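Local coordinates for protease lasA (PDB 3IT5), which cleaves the pentaglycine cross-links of staphylococcal peptidoglycan and takes part in elastin breakdown, as a zinc metallopeptidase preferring bonds after Gly-Gly, at residues Leu6-Arg12 and Ser50-His55; Pro141-Val146 and Arg157-Gln163; Ser38-Trp44 and Tyr102-Ile106. All coordinates share one frame; numbering follows the deposited sequence.

Contact 1 of 3, residues Leu6-Arg12 and Ser50-His55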
loop_
_atom_site.group_PDB
_atom_site.type_symbol
_atom_site.label_atom_id
_atom_site.label_comp_id
_atom_site.label_asym_id
_atom_site.label_seq_id
_atom_site.Cartn_x
_atom_site.Cartn_y
_atom_site.Cartn_z
ATOM N N LEU A 6 13.648 -5.119 -0.784
ATOM C CA LEU A 6 13.459 -3.946 0.073
ATOM C C LEU A 6 12.080 -3.886 0.719
ATOM O O LEU A 6 11.942 -3.426 1.857
ATOM C CB LEU A 6 13.727 -2.651 -0.709
ATOM C CG LEU A 6 13.626 -1.307 0.031
ATOM C CD1 LEU A 6 14.551 -1.241 1.253
ATOM C CD2 LEU A 6 13.910 -0.159 -0.913
ATOM N N MET A 7 11.068 -4.360 -0.004
ATOM C CA MET A 7 9.681 -4.163 0.403
ATOM C C MET A 7 8.829 -5.423 0.475
ATOM O O MET A 7 8.971 -6.338 -0.340
ATOM C CB MET A 7 9.006 -3.138 -0.511
ATOM C CG MET A 7 9.344 -1.711 -0.153
ATOM S SD MET A 7 8.650 -0.536 -1.310
ATOM C CE MET A 7 10.009 -0.389 -2.456
ATOM N N GLN A 8 7.954 -5.447 1.478
ATOM C CA GLN A 8 6.865 -6.408 1.587
ATOM C C GLN A 8 5.548 -5.648 1.391
ATOM O O GLN A 8 5.549 -4.418 1.282
ATOM C CB GLN A 8 6.882 -7.091 2.965
ATOM C CG GLN A 8 6.697 -6.126 4.145
ATOM C CD GLN A 8 6.073 -6.771 5.367
ATOM O OE1 GLN A 8 4.945 -6.442 5.741
ATOM N NE2 GLN A 8 6.792 -7.684 5.997
ATOM N N LEU A 9 4.431 -6.372 1.360
ATOM C CA LEU A 9 3.102 -5.755 1.286
ATOM C C LEU A 9 2.749 -5.056 2.610
ATOM O O LEU A 9 3.152 -5.526 3.680
ATOM C CB LEU A 9 2.047 -6.811 0.928
ATOM C CG LEU A 9 2.223 -7.521 -0.420
ATOM C CD1 LEU A 9 1.493 -8.873 -0.433
ATOM C CD2 LEU A 9 1.773 -6.633 -1.588
ATOM N N PRO A 10 1.994 -3.935 2.542
ATOM C CA PRO A 10 1.721 -3.101 3.724
ATOM C C PRO A 10 0.635 -3.627 4.679
ATOM O O PRO A 10 -0.193 -2.849 5.173
ATOM C CB PRO A 10 1.315 -1.755 3.109
ATOM C CG PRO A 10 0.682 -2.124 1.818
ATOM C CD PRO A 10 1.428 -3.339 1.315
ATOM N N TRP A 11 0.631 -4.938 4.916
ATOM C CA TRP A 11 -0.139 -5.527 6.011
ATOM C C TRP A 11 0.671 -6.618 6.702
ATOM O O TRP A 11 1.721 -7.022 6.203
ATOM C CB TRP A 11 -1.502 -6.048 5.549
ATOM C CG TRP A 11 -1.487 -7.004 4.389
ATOM C CD1 TRP A 11 -1.341 -8.363 4.442
ATOM C CD2 TRP A 11 -1.667 -6.675 3.004
ATOM N NE1 TRP A 11 -1.409 -8.899 3.174
ATOM C CE2 TRP A 11 -1.608 -7.883 2.274
ATOM C CE3 TRP A 11 -1.870 -5.472 2.310
ATOM C CZ2 TRP A 11 -1.747 -7.926 0.884
ATOM C CZ3 TRP A 11 -2.000 -5.516 0.923
ATOM C CH2 TRP A 11 -1.941 -6.736 0.227
ATOM N N ARG A 12 0.188 -7.073 7.856
ATOM C CA ARG A 12 0.905 -8.054 8.667
ATOM C C ARG A 12 1.306 -9.302 7.886
ATOM O O ARG A 12 0.521 -9.848 7.111
ATOM C CB ARG A 12 0.072 -8.473 9.872
ATOM C CG ARG A 12 -0.035 -7.443 10.983
ATOM C CD ARG A 12 -1.194 -7.819 11.888
ATOM N NE ARG A 12 -1.100 -7.201 13.208
ATOM C CZ ARG A 12 -1.886 -7.505 14.239
ATOM N NH1 ARG A 12 -2.833 -8.431 14.113
ATOM N NH2 ARG A 12 -1.719 -6.885 15.401
ATOM N N SER A 50 -4.841 -4.078 10.499
ATOM C CA SER A 50 -3.549 -3.428 10.728
ATOM C C SER A 50 -2.771 -3.139 9.447
ATOM O O SER A 50 -2.542 -4.040 8.629
ATOM C CB SER A 50 -2.699 -4.268 11.688
ATOM O OG SER A 50 -3.397 -4.489 12.905
ATOM N N VAL A 51 -2.379 -1.873 9.284
ATOM C CA VAL A 51 -1.433 -1.462 8.248
ATOM C C VAL A 51 -0.011 -1.435 8.839
ATOM O O VAL A 51 0.223 -0.841 9.896
ATOM C CB VAL A 51 -1.782 -0.069 7.659
ATOM C CG1 VAL A 51 -0.750 0.352 6.607
ATOM C CG2 VAL A 51 -3.193 -0.055 7.057
ATOM N N VAL A 52 0.926 -2.089 8.159
ATOM C CA VAL A 52 2.318 -2.121 8.606
ATOM C C VAL A 52 3.252 -1.494 7.572
ATOM O O VAL A 52 2.914 -1.405 6.379
ATOM C CB VAL A 52 2.809 -3.560 8.952
ATOM C CG1 VAL A 52 1.856 -4.258 9.932
ATOM C CG2 VAL A 52 2.990 -4.392 7.690
ATOM N N ALA A 53 4.423 -1.065 8.038
ATOM C CA ALA A 53 5.464 -0.531 7.167
ATOM C C ALA A 53 5.881 -1.561 6.125
ATOM O O ALA A 53 6.160 -2.720 6.445
ATOM C CB ALA A 53 6.671 -0.082 7.983
ATOM N N ALA A 54 5.912 -1.126 4.871
ATOM C CA ALA A 54 6.318 -1.983 3.769
ATOM C C ALA A 54 7.832 -2.186 3.752
ATOM O O ALA A 54 8.332 -3.115 3.119
ATOM C CB ALA A 54 5.841 -1.404 2.459
ATOM N N HIS A 55 8.549 -1.320 4.467
ATOM C CA HIS A 55 10.007 -1.360 4.506
ATOM C C HIS A 55 10.578 -0.627 5.717
ATOM O O HIS A 55 9.855 0.085 6.434
ATOM C CB HIS A 55 10.576 -0.728 3.232
ATOM C CG HIS A 55 10.142 0.688 3.021
ATOM N ND1 HIS A 55 10.895 1.766 3.432
ATOM C CD2 HIS A 55 9.031 1.204 2.445
ATOM C CE1 HIS A 55 10.266 2.886 3.119
ATOM N NE2 HIS A 55 9.130 2.571 2.523
HETATM O O HOH W 1 -2.602 -7.027 8.725
#

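Contact 2 of 3, residues Pro141-Val146 and Arg157-Gln163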
loop_
_atom_site.group_PDB
_atom_site.type_symbol
_atom_site.label_atom_id
_atom_site.label_comp_id
_atom_site.label_asym_id
_atom_site.label_seq_id
_atom_site.Cartn_x
_atom_site.Cartn_y
_atom_site.Cartn_z
ATOM N N PRO A 141 7.684 -11.604 -2.924
ATOM C CA PRO A 141 7.982 -12.285 -4.184
ATOM C C PRO A 141 7.260 -11.669 -5.391
ATOM O O PRO A 141 7.649 -11.929 -6.533
ATOM C CB PRO A 141 7.476 -13.712 -3.933
ATOM C CG PRO A 141 6.360 -13.538 -2.949
ATOM C CD PRO A 141 6.800 -12.406 -2.055
ATOM N N TYR A 142 6.225 -10.866 -5.131
ATOM C CA TYR A 142 5.367 -10.316 -6.189
ATOM C C TYR A 142 5.997 -9.149 -6.945
ATOM O O TYR A 142 6.467 -8.179 -6.335
ATOM C CB TYR A 142 4.015 -9.856 -5.629
ATOM C CG TYR A 142 3.272 -10.890 -4.816
ATOM C CD1 TYR A 142 2.728 -12.025 -5.418
ATOM C CD2 TYR A 142 3.096 -10.722 -3.445
ATOM C CE1 TYR A 142 2.042 -12.978 -4.664
ATOM C CE2 TYR A 142 2.415 -11.666 -2.686
ATOM C CZ TYR A 142 1.892 -12.790 -3.302
ATOM O OH TYR A 142 1.209 -13.720 -2.559
ATOM N N ARG A 143 5.997 -9.258 -8.271
ATOM C CA ARG A 143 6.302 -8.140 -9.153
ATOM C C ARG A 143 4.986 -7.632 -9.723
ATOM O O ARG A 143 4.195 -8.405 -10.268
ATOM C CB ARG A 143 7.236 -8.570 -10.288
ATOM C CG ARG A 143 7.539 -7.464 -11.300
ATOM C CD ARG A 143 8.291 -7.993 -12.513
ATOM N NE ARG A 143 9.693 -8.269 -12.207
ATOM C CZ ARG A 143 10.626 -8.560 -13.112
ATOM N NH1 ARG A 143 10.323 -8.615 -14.406
ATOM N NH2 ARG A 143 11.873 -8.790 -12.721
ATOM N N ILE A 144 4.752 -6.333 -9.590
ATOM C CA ILE A 144 3.500 -5.735 -10.047
ATOM C C ILE A 144 3.597 -5.235 -11.494
ATOM O O ILE A 144 4.593 -4.622 -11.896
ATOM C CB ILE A 144 3.000 -4.633 -9.061
ATOM C CG1 ILE A 144 1.683 -4.002 -9.533
ATOM C CG2 ILE A 144 4.064 -3.571 -8.829
ATOM C CD1 ILE A 144 0.937 -3.247 -8.433
ATOM N N ASN A 145 2.572 -5.553 -12.278
ATOM C CA ASN A 145 2.394 -4.958 -13.589
ATOM C C ASN A 145 1.213 -4.002 -13.528
ATOM O O ASN A 145 0.129 -4.357 -13.051
ATOM C CB ASN A 145 2.168 -6.024 -14.658
ATOM C CG ASN A 145 2.379 -5.497 -16.072
ATOM O OD1 ASN A 145 3.512 -5.259 -16.497
ATOM N ND2 ASN A 145 1.286 -5.341 -16.814
ATOM N N VAL A 146 1.452 -2.789 -14.009
ATOM C CA VAL A 146 0.490 -1.697 -13.988
ATOM C C VAL A 146 -0.467 -1.764 -15.193
ATOM O O VAL A 146 -0.034 -1.959 -16.333
ATOM C CB VAL A 146 1.271 -0.346 -13.910
ATOM C CG1 VAL A 146 0.705 0.720 -14.821
ATOM C CG2 VAL A 146 1.402 0.123 -12.457
ATOM N N ARG A 157 -4.014 -7.392 -17.616
ATOM C CA ARG A 157 -3.177 -6.185 -17.663
ATOM C C ARG A 157 -2.609 -5.802 -16.298
ATOM O O ARG A 157 -1.455 -5.383 -16.199
ATOM C CB ARG A 157 -3.954 -5.001 -18.240
ATOM C CG ARG A 157 -4.594 -5.269 -19.591
ATOM C CD ARG A 157 -5.340 -4.046 -20.085
ATOM N NE ARG A 157 -6.543 -4.432 -20.817
ATOM C CZ ARG A 157 -7.785 -4.198 -20.402
ATOM N NH1 ARG A 157 -8.007 -3.551 -19.263
ATOM N NH2 ARG A 157 -8.809 -4.601 -21.141
ATOM N N TYR A 158 -3.433 -5.929 -15.261
ATOM C CA TYR A 158 -3.014 -5.647 -13.890
ATOM C C TYR A 158 -2.904 -6.947 -13.110
ATOM O O TYR A 158 -3.868 -7.714 -13.035
ATOM C CB TYR A 158 -4.003 -4.707 -13.194
ATOM C CG TYR A 158 -3.638 -4.391 -11.757
ATOM C CD1 TYR A 158 -2.578 -3.538 -11.463
ATOM C CD2 TYR A 158 -4.349 -4.951 -10.693
ATOM C CE1 TYR A 158 -2.232 -3.248 -10.151
ATOM C CE2 TYR A 158 -4.010 -4.666 -9.373
ATOM C CZ TYR A 158 -2.949 -3.806 -9.113
ATOM O OH TYR A 158 -2.600 -3.503 -7.819
ATOM N N TYR A 159 -1.733 -7.187 -12.528
ATOM C CA TYR A 159 -1.492 -8.412 -11.774
ATOM C C TYR A 159 -0.290 -8.316 -10.838
ATOM O O TYR A 159 0.606 -7.487 -11.028
ATOM C CB TYR A 159 -1.323 -9.609 -12.727
ATOM C CG TYR A 159 -0.290 -9.399 -13.821
ATOM C CD1 TYR A 159 1.058 -9.674 -13.597
ATOM C CD2 TYR A 159 -0.666 -8.926 -15.078
ATOM C CE1 TYR A 159 2.011 -9.484 -14.598
ATOM C CE2 TYR A 159 0.274 -8.729 -16.084
ATOM C CZ TYR A 159 1.610 -9.008 -15.837
ATOM O OH TYR A 159 2.546 -8.806 -16.829
ATOM N N PHE A 160 -0.292 -9.174 -9.824
ATOM C CA PHE A 160 0.865 -9.400 -8.974
ATOM C C PHE A 160 1.456 -10.746 -9.387
ATOM O O PHE A 160 0.816 -11.784 -9.211
ATOM C CB PHE A 160 0.443 -9.438 -7.500
ATOM C CG PHE A 160 -0.025 -8.109 -6.959
ATOM C CD1 PHE A 160 0.813 -7.337 -6.159
ATOM C CD2 PHE A 160 -1.304 -7.633 -7.241
ATOM C CE1 PHE A 160 0.388 -6.108 -5.655
ATOM C CE2 PHE A 160 -1.740 -6.404 -6.743
ATOM C CZ PHE A 160 -0.897 -5.642 -5.949
ATOM N N TYR A 161 2.658 -10.735 -9.963
ATOM C CA TYR A 161 3.288 -11.988 -10.382
ATOM C C TYR A 161 4.286 -12.490 -9.347
ATOM O O TYR A 161 5.317 -11.849 -9.098
ATOM C CB TYR A 161 3.944 -11.865 -11.766
ATOM C CG TYR A 161 4.658 -13.130 -12.214
ATOM C CD1 TYR A 161 3.938 -14.240 -12.661
ATOM C CD2 TYR A 161 6.052 -13.220 -12.179
ATOM C CE1 TYR A 161 4.584 -15.404 -13.066
ATOM C CE2 TYR A 161 6.709 -14.383 -12.581
ATOM C CZ TYR A 161 5.967 -15.469 -13.026
ATOM O OH TYR A 161 6.599 -16.623 -13.428
ATOM N N ASN A 162 3.965 -13.637 -8.749
ATOM C CA ASN A 162 4.851 -14.292 -7.792
ATOM C C ASN A 162 6.050 -14.916 -8.508
ATOM O O ASN A 162 5.909 -15.897 -9.245
ATOM C CB ASN A 162 4.085 -15.347 -6.978
ATOM C CG ASN A 162 4.909 -15.929 -5.833
ATOM O OD1 ASN A 162 6.118 -16.133 -5.952
ATOM N ND2 ASN A 162 4.248 -16.208 -4.722
ATOM N N GLN A 163 7.229 -14.347 -8.266
ATOM C CA GLN A 163 8.460 -14.740 -8.958
ATOM C C GLN A 163 9.107 -16.002 -8.376
ATOM O O GLN A 163 10.110 -16.494 -8.901
ATOM C CB GLN A 163 9.459 -13.573 -8.952
ATOM C CG GLN A 163 8.924 -12.305 -9.623
ATOM C CD GLN A 163 9.703 -11.063 -9.251
ATOM O OE1 GLN A 163 10.343 -10.452 -10.099
ATOM N NE2 GLN A 163 9.651 -10.680 -7.974
HETATM O O HOH W 2 1.960 -16.204 -3.431
#

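Contact 3 of 3, residues Ser38-Trp44 and Tyr102-Ile106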
loop_
_atom_site.group_PDB
_atom_site.type_symbol
_atom_site.label_atom_id
_atom_site.label_comp_id
_atom_site.label_asym_id
_atom_site.label_seq_id
_atom_site.Cartn_x
_atom_site.Cartn_y
_atom_site.Cartn_z
ATOM N N SER A 38 -7.755 -3.901 1.122
ATOM C CA SER A 38 -8.620 -4.065 2.274
ATOM C C SER A 38 -8.845 -5.554 2.467
ATOM O O SER A 38 -8.968 -6.299 1.486
ATOM C CB SER A 38 -9.953 -3.356 2.037
ATOM O OG SER A 38 -10.794 -3.450 3.168
ATOM N N TYR A 39 -8.889 -5.991 3.723
ATOM C CA TYR A 39 -9.165 -7.396 4.018
ATOM C C TYR A 39 -10.431 -7.869 3.304
ATOM O O TYR A 39 -10.390 -8.858 2.572
ATOM C CB TYR A 39 -9.267 -7.660 5.532
ATOM C CG TYR A 39 -9.972 -8.967 5.856
ATOM C CD1 TYR A 39 -9.374 -10.190 5.569
ATOM C CD2 TYR A 39 -11.245 -8.974 6.425
ATOM C CE1 TYR A 39 -10.023 -11.395 5.843
ATOM C CE2 TYR A 39 -11.907 -10.172 6.705
ATOM C CZ TYR A 39 -11.286 -11.378 6.415
ATOM O OH TYR A 39 -11.925 -12.569 6.686
ATOM N N ASP A 40 -11.537 -7.147 3.503
ATOM C CA ASP A 40 -12.850 -7.572 2.996
ATOM C C ASP A 40 -13.620 -6.548 2.147
ATOM O O ASP A 40 -14.674 -6.883 1.607
ATOM C CB ASP A 40 -13.739 -8.073 4.151
ATOM C CG ASP A 40 -13.760 -7.121 5.346
ATOM O OD1 ASP A 40 -13.131 -6.040 5.281
ATOM O OD2 ASP A 40 -14.398 -7.467 6.365
ATOM N N TRP A 41 -13.094 -5.325 2.025
ATOM C CA TRP A 41 -13.754 -4.208 1.307
ATOM C C TRP A 41 -15.213 -3.956 1.743
ATOM O O TRP A 41 -16.138 -4.036 0.924
ATOM C CB TRP A 41 -13.654 -4.388 -0.219
ATOM C CG TRP A 41 -12.287 -4.088 -0.772
ATOM C CD1 TRP A 41 -11.266 -4.975 -0.958
ATOM C CD2 TRP A 41 -11.796 -2.811 -1.209
ATOM N NE1 TRP A 41 -10.167 -4.331 -1.479
ATOM C CE2 TRP A 41 -10.466 -3.004 -1.645
ATOM C CE3 TRP A 41 -12.352 -1.525 -1.278
ATOM C CZ2 TRP A 41 -9.681 -1.959 -2.140
ATOM C CZ3 TRP A 41 -11.566 -0.483 -1.773
ATOM C CH2 TRP A 41 -10.245 -0.708 -2.193
ATOM N N PRO A 42 -15.421 -3.623 3.032
ATOM C CA PRO A 42 -16.762 -3.613 3.595
ATOM C C PRO A 42 -17.415 -2.226 3.566
ATOM O O PRO A 42 -16.886 -1.300 2.943
ATOM C CB PRO A 42 -16.501 -4.026 5.038
ATOM C CG PRO A 42 -15.164 -3.379 5.353
ATOM C CD PRO A 42 -14.425 -3.202 4.038
ATOM N N ARG A 43 -18.556 -2.100 4.241
ATOM C CA ARG A 43 -19.218 -0.814 4.432
ATOM C C ARG A 43 -18.519 -0.037 5.547
ATOM O O ARG A 43 -17.772 -0.621 6.338
ATOM C CB ARG A 43 -20.688 -1.028 4.804
ATOM C CG ARG A 43 -21.616 0.017 4.237
ATOM C CD ARG A 43 -22.684 0.446 5.225
ATOM N NE ARG A 43 -23.089 1.830 4.980
ATOM C CZ ARG A 43 -24.322 2.232 4.675
ATOM N NH1 ARG A 43 -25.328 1.366 4.583
ATOM N NH2 ARG A 43 -24.551 3.521 4.470
ATOM N N TRP A 44 -18.762 1.271 5.617
ATOM C CA TRP A 44 -18.302 2.073 6.755
ATOM C C TRP A 44 -18.899 1.531 8.056
ATOM O O TRP A 44 -19.948 0.878 8.044
ATOM C CB TRP A 44 -18.674 3.554 6.580
ATOM C CG TRP A 44 -18.011 4.227 5.403
ATOM C CD1 TRP A 44 -18.626 4.690 4.271
ATOM C CD2 TRP A 44 -16.613 4.515 5.245
ATOM N NE1 TRP A 44 -17.699 5.248 3.420
ATOM C CE2 TRP A 44 -16.457 5.156 3.993
ATOM C CE3 TRP A 44 -15.478 4.302 6.042
ATOM C CZ2 TRP A 44 -15.208 5.576 3.514
ATOM C CZ3 TRP A 44 -14.235 4.714 5.564
ATOM C CH2 TRP A 44 -14.113 5.348 4.311
ATOM N N TYR A 102 -6.372 0.967 8.963
ATOM C CA TYR A 102 -7.100 1.784 8.001
ATOM C C TYR A 102 -8.430 2.206 8.616
ATOM O O TYR A 102 -8.967 1.514 9.482
ATOM C CB TYR A 102 -7.237 1.128 6.616
ATOM C CG TYR A 102 -7.959 -0.202 6.535
ATOM C CD1 TYR A 102 -9.351 -0.264 6.473
ATOM C CD2 TYR A 102 -7.245 -1.398 6.455
ATOM C CE1 TYR A 102 -10.016 -1.485 6.374
ATOM C CE2 TYR A 102 -7.900 -2.626 6.351
ATOM C CZ TYR A 102 -9.281 -2.661 6.312
ATOM O OH TYR A 102 -9.929 -3.869 6.212
ATOM N N ALA A 103 -8.939 3.360 8.194
ATOM C CA ALA A 103 -10.089 3.979 8.856
ATOM C C ALA A 103 -11.415 3.274 8.563
ATOM O O ALA A 103 -11.688 2.877 7.426
ATOM C CB ALA A 103 -10.170 5.466 8.499
ATOM N N GLY A 104 -12.225 3.116 9.609
ATOM C CA GLY A 104 -13.570 2.539 9.487
ATOM C C GLY A 104 -14.672 3.585 9.492
ATOM O O GLY A 104 -15.859 3.249 9.545
ATOM N N ASN A 105 -14.276 4.855 9.470
ATOM C CA ASN A 105 -15.215 5.959 9.311
ATOM C C ASN A 105 -14.705 6.980 8.296
ATOM O O ASN A 105 -13.523 7.346 8.312
ATOM C CB ASN A 105 -15.545 6.617 10.656
ATOM C CG ASN A 105 -14.345 7.272 11.296
ATOM O OD1 ASN A 105 -14.109 8.465 11.101
ATOM N ND2 ASN A 105 -13.580 6.509 12.057
ATOM N N ILE A 106 -15.599 7.422 7.414
ATOM C CA ILE A 106 -15.253 8.322 6.308
ATOM C C ILE A 106 -14.643 9.643 6.791
ATOM O O ILE A 106 -13.875 10.289 6.079
ATOM C CB ILE A 106 -16.489 8.601 5.400
ATOM C CG1 ILE A 106 -16.045 9.045 3.999
ATOM C CG2 ILE A 106 -17.445 9.617 6.052
ATOM C CD1 ILE A 106 -17.125 8.928 2.922
HETATM O O HOH W 3 -12.457 -3.795 6.810
#

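Contact 1 of 3, residues Leu6-Arg12 and Ser50-His55
Met7 and Pro10 of the extended N-terminal segment lie along Val52, Ala54 and His55, in a buried contact between an irregular chain and the end of strand 50-52. The two segments run nearly antiparallel, but just two direct hydrogen bonds join them. Gln8 N donates to Ala54 O at 2.9 Å, in the carbonyl plane, with an angle of 162° at the hydrogen. The second bond is less regular. Val52 N reaches Pro10 O at 3.3 Å from well above the plane of that carbonyl. A water bridges on, accepting from Arg12 N and donating to Ser50 O.

Side-chain packing accompanies these bonds. The first torsion of His55 (chi1 58°) sets its ring alongside the Met7 side chain. Met7 CG touches His55 CB at 3.7 Å, while the sulfur meets the imidazole obliquely. Ala54 CB presses on Gln8 O at 3.2 Å. Val52 uses both branches: CG2 sits 3.3 Å from Trp11 O, and CG1 rests on Arg12 CG. The extended Arg12 chain passes Ser50, whose OG lies over one face of the guanidinium. That hydroxyl is hydrogen-bonded to Lys98.

Strands 75-83 and 121-127 lie against the contact. Pro10 packs on Tyr79, Leu121 and Phe123, and Met7 on Thr77 and Leu125. Met7 and Leu9 also touch Phe139 of strand 138-139, and Trp11 stacks with Trp17. On its other edge, strand 50-52 pairs with strand 98-102, so the N-terminal segment lies against the central sheet of the M23 fold.

Contact 2 of 3, residues Pro141-Val146 and Arg157-Gln163
Tyr142, Ile144 and Phe160 form the tightly packed face of an antiparallel strand pair, 142-145 with 159-162. Ile144 CG1 stands anti to the backbone N (chi1 -180°), which carries CD1 to Tyr158 CE1 at 3.6 Å and to Phe160 CZ at 3.9 Å. Tyr142 CD1 lies against Phe160 CB, the two side chains roughly perpendicular. Tyr142 OH bonds to Tyr176 O and, through a water, to Asn162 ND2; Asn162 OD1 accepts from Ser164 N.

The face of Arg143, Asn145, Tyr159 and Tyr161 is more exposed and more polar. Asn145 CB sits over the face of the Tyr159 ring, 3.5 Å from its centroid, with amide and ring planes 13° apart. Asn145 ND2 donates to Arg157 O at 2.8 Å, and Gln135 holds OD1. At the other end, Gln163 N and NE2 grip Pro141 O from opposite faces of the carbonyl plane. On the solvent side Arg143 bends at chi3, bringing its guanidinium near Gln163 OE1, their planes 67° apart.

Backbone bonds such as Arg143 N to Tyr161 O, 2.8 Å, fix the register. The chemistry implies a hairpin held by backbone pairing, apolar packing on one face and side-chain amides gripping carbonyls at both ends.

Contact 3 of 3, residues Ser38-Trp44 and Tyr102-Ile106
The hydroxyl of Tyr102 is the unusual feature: a single buried side chain reaches across to the turn at Ser38-Asp40 and meets it through its OH. Tyr39 N donates to this oxygen in a weak bond of 3.4 Å. Ser38 OG lies 3.2 Å from it, a weak and unsettled link, since Pro119 O also lies within reach of the serine proton. A water gives a firmer connection. It lies at the edge of the tyrosine ring, in its plane, accepts from Tyr102 OH at 2.6 Å and donates to Asp40 OD1 at 2.8 Å. The ring gets there because Tyr102 CG sits between the backbone N and the carbonyl carbon (chi1 60°). Ser38 OG also accepts from Trp41 N, which makes an ST motif of the turn.

The other half is packing around the Trp44 ring, by apolar side-chain and polar backbone atoms. Ile106 CB stands over one face of the six-membered ring, 3.9 Å from the centroid, in a CH-pi contact. Ile106 N approaches the same face, 3.4 Å from Trp44 CE3, and Gly104 O meets the ring edge in plane. Asn105 precedes helix 106-109 as its N-cap; its side chain caps a backbone N, and OD1 is also bonded to Thr108 OG1.

Ser38 lies near His120, and Ala103 near His81, both probable proton donor/acceptor residues. Trp41 brings its ring against that of His120. The chemistry implies two loops beside the probable active-site histidines, joined by weak, water-assisted polar links at one end and by an aromatic surface at the other.

In the fold
Contact 1 is the core contact, about 7 Å from the centre of the chain, while contacts 2 and 3 lie about 14 Å out and are partly buried. Contacts 1 and 3 share the central sheet: strand 50-52 of contact 1 pairs with strand 98-102, which ends in contact 3, and Val51 packs on Tyr102. Contact 2 belongs to the separate four-stranded sheet and meets contact 1 where Leu9 touches Tyr142. It does not touch contact 3. Regular strand pairing dominates contact 2. Contact 1 has sparse backbone bonds filled in by packing, and contact 3, between loops, relies on a tyrosine hydroxyl, water and a tryptophan face.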